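Side-chain contacts in acetyl-CoA C-acetyltransferase (Syntrophomonas wolfei subsp. wolfei, PDB 7N7Z), which probably catalyses the reversible joining of two acetyl-CoA molecules into acetoacetyl-CoA and coenzyme A: residues E170-T175 and M292-A297; E285-K290 and P296-P301; A322-V327 and S352-G357. All coordinates share one frame; numbering follows the deposited sequence.

Overall arrangement
Contacts 2 and 3 are buried, whereas contact 1 lies nearer the surface, its centre about 20 Å from the centre of the chain against 16 and 12 Å. Contacts 1 and 2 share Pro296 and Ala297 at the start of helix 296-307, and their centres are 11 Å apart; Val287 of contact 2 packs on Met292 and Gly295 of contact 1. Contact 3 joins the start of helix 324-336 to helix 353-356; the former also packs on contacts 1 and 2, and its Gln326 probably bonds to Gly293. All three are mainly apolar, but contact 1 uses a ring edge, contact 2 branched methyls beside a charged chain, and contact 3 one methyl against backbone.

Contact 1: residues E170-T175 and M292-A297; sequences EKYGIT and MGLGPA
Where helix 161-172 ends in a Schellman motif, Tyr172 reaches Leu294 of the turn leading into helix 296-307. The evidence for the helix ending is the positive phi of Gly173, its C-prime residue, with Ile174 N bonded back to Ala169 O and a weak bond from Gly173 N to Glu170 O. The two side chains arrive from opposite directions, and the isobutyl fork of Leu294 meets the phenol at its edge: Leu294 CD2 lies near the ring plane, 3.8 Å from Tyr172 CE2. Its other methyl, Leu294 CD1, is 4.0 Å from Tyr172 CE2 and 4.1 Å from Tyr172 OH, placing both branches along one corner of the ring. With CG anti to the carbonyl carbon (chi1 -68°), Tyr172 sends its ring across to the turn. One ring face carries the aliphatic part of Lys171, whose CD sits above the plane, offset toward the rim. Lys171 NZ then makes a weak hydrogen bond of 3.4 Å to Tyr172 OH, and it comes within 4.2 Å of Leu294 CD1. The summed buried surface is a modest 94 Å², in keeping with a partly exposed edge. Tyr172 also packs on Met333 and Glu336 of helix 324-336, while Leu294 rests on Ile168. The turn itself is ordered by backbone bonds, Gly295 N to Met292 O at 3.0 Å and Ala297 N to Leu294 O at 2.9 Å. Its neighbours Met292 and Pro296 both touch Cys388, predicted to be a proton acceptor, and the side chain of Leu294 lies about 7 Å from that cysteine's. A Met-Gly-Leu-Gly-Pro turn placed this close in space to the predicted proton acceptor is consistent with the thiolase C-terminal domain.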
ATOM      1  N   GLU B 170      33.098  15.538 -12.181  1.00 46.18           N
ATOM      2  CA  GLU B 170      33.755  15.004 -13.369  1.00 49.46           C
ATOM      3  C   GLU B 170      34.137  16.119 -14.336  1.00 50.42           C
ATOM      4  O   GLU B 170      35.286  16.198 -14.786  1.00 51.75           O
ATOM      5  CB  GLU B 170      32.841  13.991 -14.058  1.00 50.25           C
ATOM      6  CG  GLU B 170      32.756  12.647 -13.357  1.00 55.10           C
ATOM      7  CD  GLU B 170      32.231  11.552 -14.266  1.00 56.55           C
ATOM      8  OE1 GLU B 170      31.297  11.826 -15.050  1.00 55.20           O
ATOM      9  OE2 GLU B 170      32.755  10.419 -14.200  1.00 56.70           O
ATOM     10  N   LYS B 171      33.181  16.990 -14.670  1.00 51.24           N
ATOM     11  CA  LYS B 171      33.435  18.031 -15.661  1.00 51.66           C
ATOM     12  C   LYS B 171      34.622  18.898 -15.259  1.00 52.00           C
ATOM     13  O   LYS B 171      35.545  19.113 -16.051  1.00 53.69           O
ATOM     14  CB  LYS B 171      32.182  18.888 -15.851  1.00 54.48           C
ATOM     15  CG  LYS B 171      32.338  20.000 -16.879  1.00 57.14           C
ATOM     16  CD  LYS B 171      31.185  20.988 -16.815  1.00 59.95           C
ATOM     17  CE  LYS B 171      31.440  22.184 -17.721  1.00 62.57           C
ATOM     18  NZ  LYS B 171      30.402  23.239 -17.568  1.00 64.27           N
ATOM     19  N   TYR B 172      34.608  19.413 -14.033  1.00 54.02           N
ATOM     20  CA  TYR B 172      35.679  20.267 -13.539  1.00 56.81           C
ATOM     21  C   TYR B 172      36.786  19.486 -12.845  1.00 56.30           C
ATOM     22  O   TYR B 172      37.748  20.094 -12.368  1.00 56.85           O
ATOM     23  CB  TYR B 172      35.112  21.315 -12.578  1.00 54.72           C
ATOM     24  CG  TYR B 172      34.220  22.328 -13.255  1.00 55.52           C
ATOM     25  CD1 TYR B 172      34.726  23.197 -14.212  1.00 55.73           C
ATOM     26  CD2 TYR B 172      32.871  22.413 -12.942  1.00 53.55           C
ATOM     27  CE1 TYR B 172      33.915  24.126 -14.835  1.00 57.56           C
ATOM     28  CE2 TYR B 172      32.052  23.337 -13.560  1.00 56.87           C
ATOM     29  CZ  TYR B 172      32.578  24.191 -14.505  1.00 56.92           C
ATOM     30  OH  TYR B 172      31.766  25.114 -15.122  1.00 54.46           O
ATOM     31  N   GLY B 173      36.674  18.164 -12.777  1.00 57.58           N
ATOM     32  CA  GLY B 173      37.716  17.355 -12.180  1.00 55.51           C
ATOM     33  C   GLY B 173      37.948  17.660 -10.716  1.00 61.37           C
ATOM     34  O   GLY B 173      39.090  17.858 -10.290  1.00 59.40           O
ATOM     35  N   ILE B 174      36.874  17.710  -9.937  1.00 63.38           N
ATOM     36  CA  ILE B 174      36.964  17.896  -8.494  1.00 63.84           C
ATOM     37  C   ILE B 174      37.179  16.534  -7.852  1.00 63.88           C
ATOM     38  O   ILE B 174      36.513  15.553  -8.202  1.00 64.03           O
ATOM     39  CB  ILE B 174      35.698  18.580  -7.946  1.00 62.98           C
ATOM     40  CG1 ILE B 174      35.546  19.979  -8.549  1.00 62.33           C
ATOM     41  CG2 ILE B 174      35.751  18.661  -6.426  1.00 62.47           C
ATOM     42  CD1 ILE B 174      34.143  20.535  -8.452  1.00 59.72           C
ATOM     43  N   THR B 175      38.107  16.472  -6.905  1.00 59.09           N
ATOM     44  CA  THR B 175      38.504  15.217  -6.287  1.00 57.24           C
ATOM     45  C   THR B 175      37.907  15.079  -4.891  1.00 56.71           C
ATOM     46  O   THR B 175      37.458  16.049  -4.276  1.00 55.56           O
ATOM     47  CB  THR B 175      40.030  15.113  -6.213  1.00 58.91           C
ATOM     48  OG1 THR B 175      40.548  16.182  -5.412  1.00 57.18           O
ATOM     49  CG2 THR B 175      40.636  15.189  -7.602  1.00 67.44           C
ATOM     50  N   MET B 292      22.646  20.742 -12.519  1.00 41.19           N
ATOM     51  CA  MET B 292      21.859  21.752 -11.819  1.00 40.23           C
ATOM     52  C   MET B 292      22.675  22.491 -10.769  1.00 43.90           C
ATOM     53  O   MET B 292      22.364  23.640 -10.435  1.00 39.44           O
ATOM     54  CB  MET B 292      20.633  21.101 -11.166  1.00 40.95           C
ATOM     55  CG  MET B 292      20.916  19.816 -10.384  1.00 43.31           C
ATOM     56  SD  MET B 292      21.781  20.089  -8.824  1.00 57.60           S
ATOM     57  CE  MET B 292      20.506  20.905  -7.872  1.00 45.92           C
ATOM     58  N   GLY B 293      23.723  21.855 -10.241  1.00 43.10           N
ATOM     59  CA  GLY B 293      24.474  22.459  -9.154  1.00 42.51           C
ATOM     60  C   GLY B 293      25.079  23.804  -9.504  1.00 41.59           C
ATOM     61  O   GLY B 293      25.317  24.628  -8.617  1.00 42.60           O
ATOM     62  N   LEU B 294      25.333  24.048 -10.786  1.00 39.63           N
ATOM     63  CA  LEU B 294      25.985  25.280 -11.215  1.00 45.55           C
ATOM     64  C   LEU B 294      25.023  26.455 -11.347  1.00 42.68           C
ATOM     65  O   LEU B 294      25.453  27.538 -11.759  1.00 42.81           O
ATOM     66  CB  LEU B 294      26.698  25.053 -12.550  1.00 48.03           C
ATOM     67  CG  LEU B 294      27.636  23.846 -12.602  1.00 51.75           C
ATOM     68  CD1 LEU B 294      28.099  23.585 -14.026  1.00 53.44           C
ATOM     69  CD2 LEU B 294      28.826  24.054 -11.676  1.00 51.06           C
ATOM     70  N   GLY B 295      23.749  26.274 -11.009  1.00 40.23           N
ATOM     71  CA  GLY B 295      22.760  27.319 -11.137  1.00 41.42           C
ATOM     72  C   GLY B 295      23.172  28.637 -10.506  1.00 41.30           C
ATOM     73  O   GLY B 295      23.040  29.705 -11.113  1.00 40.48           O
ATOM     74  N   PRO B 296      23.665  28.593  -9.265  1.00 37.95           N
ATOM     75  CA  PRO B 296      24.095  29.842  -8.616  1.00 41.53           C
ATOM     76  C   PRO B 296      25.153  30.597  -9.401  1.00 42.14           C
ATOM     77  O   PRO B 296      25.244  31.824  -9.276  1.00 41.10           O
ATOM     78  CB  PRO B 296      24.629  29.365  -7.258  1.00 41.13           C
ATOM     79  CG  PRO B 296      23.925  28.072  -7.007  1.00 42.03           C
ATOM     80  CD  PRO B 296      23.754  27.438  -8.356  1.00 40.00           C
ATOM     81  N   ALA B 297      25.956  29.902 -10.210  1.00 43.23           N
ATOM     82  CA  ALA B 297      26.980  30.580 -10.996  1.00 43.14           C
ATOM     83  C   ALA B 297      26.388  31.403 -12.131  1.00 47.18           C
ATOM     84  O   ALA B 297      27.087  32.253 -12.692  1.00 50.89           O
ATOM     85  CB  ALA B 297      27.971  29.560 -11.555  1.00 47.20           C
TER

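Contact 2: residues E285-K290 and P296-P301; sequences EGVDAK and PAVAMP
This is a buried contact between the end of strand 277-285 with its following loop and the first turns of helix 296-307, and it is made by Glu285 and Val287 against Val298 and Ala299. Val298 is the central piece: its CG2 meets Val287 CG1 at 3.5 Å, a snug methyl-methyl approach, and Glu285 CG at 3.7 Å. With CG1 of Val298 on the far side from the carbonyl carbon (chi1 -67°), CG2 falls between the backbone N and the carbonyl carbon, which puts it between these two neighbours. The Glu285 and Val298 side chains cross at about a right angle, and Glu285 CB lies 4.0 Å from Ala299 CA, where the strand end comes closest to the helix. The Glu285 chain bends at chi2 (72°), and its OE1 forms a salt bridge with Lys302 further along the same helix. Beyond the two segments, Glu285 packs on Arg82 of the second subunit, and Gly286 is hydrogen-bonded through its backbone to that subunit. The contact is mainly carbon on carbon, with Gly286 O also against Val298 CG2, and Glu285 divides its labour: its methylenes pack on Val298 and Ala299 while its carboxylate pairs with Lys302.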
ATOM      1  N   GLU B 285      17.350  31.704 -12.853  1.00 39.85           N
ATOM      2  CA  GLU B 285      18.155  31.443 -14.039  1.00 41.81           C
ATOM      3  C   GLU B 285      18.583  29.983 -14.029  1.00 39.92           C
ATOM      4  O   GLU B 285      19.183  29.512 -13.057  1.00 41.70           O
ATOM      5  CB  GLU B 285      19.371  32.367 -14.100  1.00 42.26           C
ATOM      6  CG  GLU B 285      20.202  32.206 -15.370  1.00 43.34           C
ATOM      7  CD  GLU B 285      19.515  32.769 -16.604  1.00 44.71           C
ATOM      8  OE1 GLU B 285      18.511  33.498 -16.451  1.00 46.01           O
ATOM      9  OE2 GLU B 285      19.976  32.480 -17.729  1.00 43.99           O
ATOM     10  N   GLY B 286      18.279  29.261 -15.102  1.00 41.16           N
ATOM     11  CA  GLY B 286      18.445  27.828 -15.129  1.00 41.04           C
ATOM     12  C   GLY B 286      19.751  27.375 -15.752  1.00 42.31           C
ATOM     13  O   GLY B 286      20.426  28.118 -16.462  1.00 43.47           O
ATOM     14  N   VAL B 287      20.105  26.128 -15.447  1.00 42.46           N
ATOM     15  CA  VAL B 287      21.174  25.405 -16.115  1.00 44.65           C
ATOM     16  C   VAL B 287      20.648  24.006 -16.413  1.00 41.83           C
ATOM     17  O   VAL B 287      19.588  23.606 -15.933  1.00 41.53           O
ATOM     18  CB  VAL B 287      22.467  25.340 -15.274  1.00 42.71           C
ATOM     19  CG1 VAL B 287      23.037  26.735 -15.067  1.00 43.45           C
ATOM     20  CG2 VAL B 287      22.207  24.662 -13.938  1.00 42.15           C
ATOM     21  N   ASP B 288      21.400  23.263 -17.220  1.00 40.66           N
ATOM     22  CA  ASP B 288      20.964  21.924 -17.592  1.00 45.05           C
ATOM     23  C   ASP B 288      20.751  21.069 -16.349  1.00 42.12           C
ATOM     24  O   ASP B 288      21.561  21.082 -15.417  1.00 42.31           O
ATOM     25  CB  ASP B 288      21.986  21.266 -18.517  1.00 44.78           C
ATOM     26  CG  ASP B 288      21.469  19.979 -19.127  1.00 46.11           C
ATOM     27  OD1 ASP B 288      21.472  18.944 -18.427  1.00 45.28           O
ATOM     28  OD2 ASP B 288      21.051  20.005 -20.303  1.00 48.41           O
ATOM     29  N   ALA B 289      19.645  20.321 -16.342  1.00 43.31           N
ATOM     30  CA  ALA B 289      19.288  19.523 -15.173  1.00 43.79           C
ATOM     31  C   ALA B 289      20.438  18.628 -14.730  1.00 42.95           C
ATOM     32  O   ALA B 289      20.635  18.403 -13.531  1.00 44.66           O
ATOM     33  CB  ALA B 289      18.050  18.678 -15.478  1.00 45.40           C
ATOM     34  N   LYS B 290      21.213  18.111 -15.685  1.00 40.17           N
ATOM     35  CA  LYS B 290      22.293  17.186 -15.360  1.00 44.87           C
ATOM     36  C   LYS B 290      23.466  17.865 -14.664  1.00 42.43           C
ATOM     37  O   LYS B 290      24.357  17.165 -14.169  1.00 42.84           O
ATOM     38  CB  LYS B 290      22.767  16.487 -16.635  1.00 45.44           C
ATOM     39  CG  LYS B 290      21.647  15.780 -17.387  1.00 47.24           C
ATOM     40  CD  LYS B 290      22.181  14.751 -18.373  1.00 52.00           C
ATOM     41  CE  LYS B 290      22.263  13.363 -17.752  1.00 55.51           C
ATOM     42  NZ  LYS B 290      23.458  13.210 -16.873  1.00 56.42           N
ATOM     43  N   PRO B 296      23.665  28.593  -9.265  1.00 37.95           N
ATOM     44  CA  PRO B 296      24.095  29.842  -8.616  1.00 41.53           C
ATOM     45  C   PRO B 296      25.153  30.597  -9.401  1.00 42.14           C
ATOM     46  O   PRO B 296      25.244  31.824  -9.276  1.00 41.10           O
ATOM     47  CB  PRO B 296      24.629  29.365  -7.258  1.00 41.13           C
ATOM     48  CG  PRO B 296      23.925  28.072  -7.007  1.00 42.03           C
ATOM     49  CD  PRO B 296      23.754  27.438  -8.356  1.00 40.00           C
ATOM     50  N   ALA B 297      25.956  29.902 -10.210  1.00 43.23           N
ATOM     51  CA  ALA B 297      26.980  30.580 -10.996  1.00 43.14           C
ATOM     52  C   ALA B 297      26.388  31.403 -12.131  1.00 47.18           C
ATOM     53  O   ALA B 297      27.087  32.253 -12.692  1.00 50.89           O
ATOM     54  CB  ALA B 297      27.971  29.560 -11.555  1.00 47.20           C
ATOM     55  N   VAL B 298      25.124  31.169 -12.485  1.00 46.03           N
ATOM     56  CA  VAL B 298      24.447  31.973 -13.489  1.00 47.71           C
ATOM     57  C   VAL B 298      23.376  32.873 -12.883  1.00 41.80           C
ATOM     58  O   VAL B 298      23.072  33.924 -13.458  1.00 41.92           O
ATOM     59  CB  VAL B 298      23.842  31.081 -14.597  1.00 49.42           C
ATOM     60  CG1 VAL B 298      24.946  30.411 -15.404  1.00 54.05           C
ATOM     61  CG2 VAL B 298      22.898  30.041 -14.010  1.00 43.59           C
ATOM     62  N   ALA B 299      22.804  32.502 -11.736  1.00 41.41           N
ATOM     63  CA  ALA B 299      21.799  33.344 -11.098  1.00 41.22           C
ATOM     64  C   ALA B 299      22.435  34.517 -10.363  1.00 41.94           C
ATOM     65  O   ALA B 299      21.926  35.642 -10.426  1.00 42.24           O
ATOM     66  CB  ALA B 299      20.953  32.510 -10.135  1.00 39.99           C
ATOM     67  N   MET B 300      23.546  34.278  -9.666  1.00 39.74           N
ATOM     68  CA  MET B 300      24.180  35.354  -8.909  1.00 41.26           C
ATOM     69  C   MET B 300      24.625  36.504  -9.801  1.00 40.78           C
ATOM     70  O   MET B 300      24.306  37.663  -9.482  1.00 44.00           O
ATOM     71  CB  MET B 300      25.352  34.790  -8.100  1.00 44.92           C
ATOM     72  CG  MET B 300      24.931  33.926  -6.926  1.00 43.43           C
ATOM     73  SD  MET B 300      26.305  32.961  -6.272  1.00 48.35           S
ATOM     74  CE  MET B 300      27.202  34.222  -5.370  1.00 45.17           C
ATOM     75  N   PRO B 301      25.343  36.281 -10.907  1.00 41.78           N
ATOM     76  CA  PRO B 301      25.685  37.417 -11.777  1.00 43.03           C
ATOM     77  C   PRO B 301      24.464  38.114 -12.348  1.00 43.25           C
ATOM     78  O   PRO B 301      24.483  39.339 -12.526  1.00 43.17           O
ATOM     79  CB  PRO B 301      26.536  36.776 -12.885  1.00 43.82           C
ATOM     80  CG  PRO B 301      26.980  35.458 -12.336  1.00 42.60           C
ATOM     81  CD  PRO B 301      25.891  35.012 -11.416  1.00 41.75           C
TER

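Contact 3: residues A322-V327 and S352-G357; sequences AFAAQV and SGIGLG
Ile354 turns CG1 opposite its carbonyl carbon (chi1 -67°) and then runs out extended (chi2 163°), a combination that delivers its terminal methyl to the backbone of Ala324. Ile354 CD1 stops 3.4 Å from Ala324 N and 3.7 Å from Ala324 CA, and it reaches Phe323 C at 3.8 Å. The Ala324 side chain joins in through its CB, 4.0 Å from Ile354 CD1, but most of what the methyl meets is main chain at the first turn of helix 324-336. The backbones come closest at Ala322 and Gly353, whose CA atoms lie 5.6 Å apart. Glu321, Ala322 and Phe323 belong to the Asn-Glu-Ala-Phe motif of thiolases, and Gly357 begins the Gly-His-Pro motif containing His358, a predicted proton acceptor. Ile354, in the short helix just before the second motif, packs at the end of the first, both near the predicted active site. The side chain of Ala322 is about 4 Å from that of Cys388 and about 5 Å from that of His358. Within its own segment, Ala322 N donates to Gln326 OE1 at 3.1 Å, approaching from above the carbonyl plane, 40° out of it. Gln326 NE2 in turn bonds to Gly293 O, so both ends of the amide are held, while Val327 N closes the turn on Phe323 O. On the partner side, Ser352 OG accepts from Glu321 N, and the short helix is held by backbone bonds from Leu356 N to Ser352 O and from Gly357 N to Gly353 O. Gly357 then leaves helical geometry with positive phi. Helix 176-196 packs on both partners, with Cys179 touching Ala324, and Ala183 and His187 touching Ile354.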
ATOM      1  N   ALA B 322      24.708  22.380  -1.511  1.00 37.87           N
ATOM      2  CA  ALA B 322      24.016  21.108  -1.690  1.00 39.07           C
ATOM      3  C   ALA B 322      24.993  19.941  -1.648  1.00 39.63           C
ATOM      4  O   ALA B 322      24.725  18.921  -1.003  1.00 37.96           O
ATOM      5  CB  ALA B 322      23.243  21.108  -3.009  1.00 36.68           C
ATOM      6  N   PHE B 323      26.125  20.072  -2.337  1.00 38.74           N
ATOM      7  CA  PHE B 323      27.200  19.096  -2.282  1.00 40.84           C
ATOM      8  C   PHE B 323      28.520  19.843  -2.391  1.00 40.27           C
ATOM      9  O   PHE B 323      28.604  20.885  -3.046  1.00 39.33           O
ATOM     10  CB  PHE B 323      27.083  18.051  -3.399  1.00 39.53           C
ATOM     11  CG  PHE B 323      25.717  17.434  -3.514  1.00 41.19           C
ATOM     12  CD1 PHE B 323      24.749  18.006  -4.324  1.00 39.84           C
ATOM     13  CD2 PHE B 323      25.399  16.284  -2.812  1.00 41.11           C
ATOM     14  CE1 PHE B 323      23.493  17.442  -4.430  1.00 41.44           C
ATOM     15  CE2 PHE B 323      24.144  15.717  -2.914  1.00 42.69           C
ATOM     16  CZ  PHE B 323      23.190  16.296  -3.724  1.00 43.19           C
ATOM     17  N   ALA B 324      29.551  19.307  -1.734  1.00 41.72           N
ATOM     18  CA  ALA B 324      30.861  19.950  -1.771  1.00 41.48           C
ATOM     19  C   ALA B 324      31.342  20.120  -3.207  1.00 45.21           C
ATOM     20  O   ALA B 324      31.804  21.199  -3.598  1.00 44.01           O
ATOM     21  CB  ALA B 324      31.868  19.139  -0.955  1.00 43.28           C
ATOM     22  N   ALA B 325      31.239  19.058  -4.010  1.00 43.91           N
ATOM     23  CA  ALA B 325      31.602  19.162  -5.419  1.00 45.50           C
ATOM     24  C   ALA B 325      30.761  20.216  -6.125  1.00 43.57           C
ATOM     25  O   ALA B 325      31.262  20.949  -6.987  1.00 44.09           O
ATOM     26  CB  ALA B 325      31.439  17.804  -6.105  1.00 44.30           C
ATOM     27  N   GLN B 326      29.478  20.307  -5.771  1.00 42.83           N
ATOM     28  CA  GLN B 326      28.608  21.303  -6.388  1.00 43.95           C
ATOM     29  C   GLN B 326      29.112  22.714  -6.117  1.00 43.33           C
ATOM     30  O   GLN B 326      29.143  23.557  -7.022  1.00 43.15           O
ATOM     31  CB  GLN B 326      27.178  21.132  -5.872  1.00 41.36           C
ATOM     32  CG  GLN B 326      26.192  22.161  -6.403  1.00 39.95           C
ATOM     33  CD  GLN B 326      25.802  23.208  -5.371  1.00 42.09           C
ATOM     34  OE1 GLN B 326      26.103  23.078  -4.184  1.00 39.22           O
ATOM     35  NE2 GLN B 326      25.123  24.254  -5.826  1.00 42.25           N
ATOM     36  N   VAL B 327      29.517  22.989  -4.876  1.00 42.53           N
ATOM     37  CA  VAL B 327      30.030  24.314  -4.533  1.00 43.52           C
ATOM     38  C   VAL B 327      31.319  24.593  -5.294  1.00 43.14           C
ATOM     39  O   VAL B 327      31.463  25.630  -5.953  1.00 44.06           O
ATOM     40  CB  VAL B 327      30.244  24.430  -3.014  1.00 43.35           C
ATOM     41  CG1 VAL B 327      30.764  25.819  -2.654  1.00 44.54           C
ATOM     42  CG2 VAL B 327      28.960  24.122  -2.271  1.00 43.23           C
ATOM     43  N   SER B 352      26.570  25.557   6.058  1.00 41.20           N
ATOM     44  CA  SER B 352      25.435  25.623   5.146  1.00 38.78           C
ATOM     45  C   SER B 352      24.791  24.249   5.003  1.00 38.77           C
ATOM     46  O   SER B 352      24.750  23.477   5.967  1.00 38.62           O
ATOM     47  CB  SER B 352      25.879  26.168   3.786  1.00 40.89           C
ATOM     48  OG  SER B 352      24.764  26.616   3.033  1.00 43.36           O
ATOM     49  N   GLY B 353      24.291  23.933   3.806  1.00 41.24           N
ATOM     50  CA  GLY B 353      23.536  22.704   3.627  1.00 36.76           C
ATOM     51  C   GLY B 353      24.296  21.454   4.025  1.00 37.41           C
ATOM     52  O   GLY B 353      23.701  20.492   4.518  1.00 37.30           O
ATOM     53  N   ILE B 354      25.612  21.441   3.814  1.00 33.65           N
ATOM     54  CA  ILE B 354      26.387  20.242   4.115  1.00 38.92           C
ATOM     55  C   ILE B 354      26.456  20.013   5.620  1.00 38.05           C
ATOM     56  O   ILE B 354      26.339  18.877   6.095  1.00 40.20           O
ATOM     57  CB  ILE B 354      27.792  20.343   3.495  1.00 40.24           C
ATOM     58  CG1 ILE B 354      27.700  20.318   1.967  1.00 40.90           C
ATOM     59  CG2 ILE B 354      28.672  19.203   3.990  1.00 39.84           C
ATOM     60  CD1 ILE B 354      28.956  20.803   1.269  1.00 40.04           C
ATOM     61  N   GLY B 355      26.641  21.079   6.394  1.00 39.53           N
ATOM     62  CA  GLY B 355      26.771  20.951   7.832  1.00 38.72           C
ATOM     63  C   GLY B 355      25.451  21.031   8.570  1.00 38.41           C
ATOM     64  O   GLY B 355      25.220  20.280   9.523  1.00 39.84           O
ATOM     65  N   LEU B 356      24.574  21.938   8.140  1.00 37.12           N
ATOM     66  CA  LEU B 356      23.314  22.171   8.835  1.00 39.80           C
ATOM     67  C   LEU B 356      22.152  21.367   8.270  1.00 35.17           C
ATOM     68  O   LEU B 356      21.166  21.155   8.983  1.00 31.82           O
ATOM     69  CB  LEU B 356      22.954  23.659   8.784  1.00 37.03           C
ATOM     70  CG  LEU B 356      23.729  24.580   9.726  1.00 38.44           C
ATOM     71  CD1 LEU B 356      23.460  26.035   9.374  1.00 38.67           C
ATOM     72  CD2 LEU B 356      23.371  24.303  11.179  1.00 38.96           C
ATOM     73  N   GLY B 357      22.238  20.921   7.026  1.00 36.49           N
ATOM     74  CA  GLY B 357      21.175  20.166   6.393  1.00 37.41           C
ATOM     75  C   GLY B 357      20.458  20.978   5.328  1.00 36.44           C
ATOM     76  O   GLY B 357      20.644  22.187   5.184  1.00 37.49           O
TER